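Local coordinates for protein meso-diaminopimelate dehydrogenase (Clostridium tetani, PDB 3WGY) that catalyses, in its natural form, the NADP-dependent oxidative deamination of meso-diaminopimelate and here, as an engineered variant, binds 4-methyl-2-oxovalerate, at residues Lys141-His145 and Glu187-Phe191. The protein carries 6 engineered substitutions. Numbering follows the deposited sequence.
Sequences KGKTH and EQCDF
This is a surface contact, made mainly by side chains of a strand against the side chains and backbone of a loop, within the C-terminal diaminopimelate dehydrogenase region. Lys-141 to His-145 enters strand 142-147, an outermost strand, within this chain, of an antiparallel sheet. Its backbone pairs there with strand 249-258, through Lys-143 with Ser-256 and His-145 with Ile-254. Glu-187 to Phe-191 is an extended loop between helices 177-184 and 193-196. The two segments run roughly the same way; the CA 142 to 145 and CA 188 to 191 directions are 32° apart. The nearest CA atoms, of Lys-143 and Gln-188, are 7.0 Å apart, so side chains and water span the gap. Gly-142 has phi/psi 158/-169, where a CB would clash with the preceding carbonyl; its CA lies beside the Gln-188 side chain. Lys-143 and His-145 both point toward the loop, with Thr-144 out of reach. Lys-143 is m,t,t,m. Lys-143 NZ forms a salt bridge with Asp-190 OD1 at 2.9 Å, and Lys-143 CD lies 3.1 Å from Cys-189 O. His-145 CE1 is 3.2 Å from Cys-189 O. His-145 (chi1 m) meets Phe-191 in a T-shaped stack: the Phe edge faces the imidazole, centroids 4.9 Å apart, planes at 63°. A water lies 2.8 Å from His-145 NE2 and weakly accepts from Cys-189 N at 3.4 Å. The salt bridge sits at the exposed rim, the stack against helix 177-184, so side chains hold the loop without strand pairing.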
loop_
_atom_site.group_PDB
_atom_site.type_symbol
_atom_site.label_atom_id
_atom_site.label_comp_id
_atom_site.label_asym_id
_atom_site.label_seq_id
_atom_site.Cartn_x
_atom_site.Cartn_y
_atom_site.Cartn_z
ATOM N N LYS B 141 6.343 9.446 13.699
ATOM C CA LYS B 141 7.305 10.535 13.709
ATOM C C LYS B 141 7.997 10.538 12.348
ATOM O O LYS B 141 8.721 9.609 11.994
ATOM C CB LYS B 141 8.328 10.339 14.831
ATOM C CG LYS B 141 7.712 10.197 16.219
ATOM C CD LYS B 141 6.862 11.404 16.591
ATOM C CE LYS B 141 6.276 11.250 17.989
ATOM N NZ LYS B 141 5.501 12.452 18.416
ATOM N N GLY B 142 7.751 11.586 11.580
ATOM C CA GLY B 142 8.341 11.686 10.261
ATOM C C GLY B 142 7.519 12.622 9.399
ATOM O O GLY B 142 6.628 13.311 9.906
ATOM N N LYS B 143 7.800 12.643 8.101
ATOM C CA LYS B 143 7.089 13.519 7.180
ATOM C C LYS B 143 6.517 12.777 5.979
ATOM O O LYS B 143 7.109 11.813 5.498
ATOM C CB LYS B 143 8.038 14.620 6.684
ATOM C CG LYS B 143 8.574 15.542 7.785
ATOM C CD LYS B 143 9.510 16.614 7.232
ATOM C CE LYS B 143 10.019 17.562 8.327
ATOM N NZ LYS B 143 8.921 18.358 8.966
ATOM N N THR B 144 5.356 13.216 5.503
ATOM C CA THR B 144 4.749 12.596 4.333
ATOM C C THR B 144 4.918 13.532 3.154
ATOM O O THR B 144 4.749 14.746 3.288
ATOM C CB THR B 144 3.242 12.350 4.504
ATOM O OG1 THR B 144 3.017 11.520 5.648
ATOM C CG2 THR B 144 2.685 11.668 3.269
ATOM N N HIS B 145 5.238 12.964 1.998
ATOM C CA HIS B 145 5.417 13.748 0.794
ATOM C C HIS B 145 4.660 13.130 -0.380
ATOM O O HIS B 145 4.946 11.997 -0.778
ATOM C CB HIS B 145 6.901 13.832 0.443
ATOM C CG HIS B 145 7.734 14.517 1.483
ATOM N ND1 HIS B 145 7.515 15.825 1.866
ATOM C CD2 HIS B 145 8.797 14.086 2.202
ATOM C CE1 HIS B 145 8.409 16.170 2.775
ATOM N NE2 HIS B 145 9.198 15.134 2.995
ATOM N N GLU B 187 17.049 12.005 5.044
ATOM C CA GLU B 187 17.041 13.358 5.591
ATOM C C GLU B 187 15.668 14.027 5.575
ATOM O O GLU B 187 15.047 14.190 4.525
ATOM C CB GLU B 187 18.058 14.235 4.855
ATOM C CG GLU B 187 17.607 14.718 3.496
ATOM C CD GLU B 187 18.638 15.601 2.823
ATOM O OE1 GLU B 187 19.678 15.062 2.380
ATOM O OE2 GLU B 187 18.411 16.830 2.743
ATOM N N GLN B 188 15.201 14.414 6.757
ATOM C CA GLN B 188 13.903 15.061 6.883
ATOM C C GLN B 188 13.958 16.507 6.417
ATOM O O GLN B 188 14.985 17.172 6.543
ATOM C CB GLN B 188 13.417 14.994 8.336
ATOM C CG GLN B 188 12.396 13.883 8.599
ATOM C CD GLN B 188 12.107 13.671 10.086
ATOM O OE1 GLN B 188 12.982 13.244 10.843
ATOM N NE2 GLN B 188 10.877 13.971 10.503
ATOM N N CYS B 189 12.848 16.988 5.870
ATOM C CA CYS B 189 12.765 18.358 5.387
ATOM C C CYS B 189 11.373 18.654 4.868
ATOM O O CYS B 189 10.596 17.743 4.580
ATOM C CB CYS B 189 13.767 18.586 4.255
ATOM S SG CYS B 189 13.439 17.568 2.809
ATOM N N ASP B 190 11.059 19.939 4.769
ATOM C CA ASP B 190 9.782 20.383 4.250
ATOM C C ASP B 190 10.151 20.981 2.897
ATOM O O ASP B 190 11.236 21.541 2.740
ATOM C CB ASP B 190 9.175 21.442 5.171
ATOM C CG ASP B 190 8.972 20.934 6.589
ATOM O OD1 ASP B 190 8.134 20.029 6.781
ATOM O OD2 ASP B 190 9.658 21.433 7.510
ATOM N N PHE B 191 9.271 20.846 1.917
ATOM C CA PHE B 191 9.564 21.372 0.591
ATOM C C PHE B 191 8.725 22.593 0.261
ATOM O O PHE B 191 7.561 22.677 0.645
ATOM C CB PHE B 191 9.309 20.294 -0.471
ATOM C CG PHE B 191 10.297 19.164 -0.446
ATOM C CD1 PHE B 191 11.611 19.365 -0.850
ATOM C CD2 PHE B 191 9.914 17.898 -0.013
ATOM C CE1 PHE B 191 12.535 18.322 -0.826
ATOM C CE2 PHE B 191 10.830 16.843 0.017
ATOM C CZ PHE B 191 12.143 17.055 -0.390
HETATM O O HOH W 1 11.364 14.227 4.469
#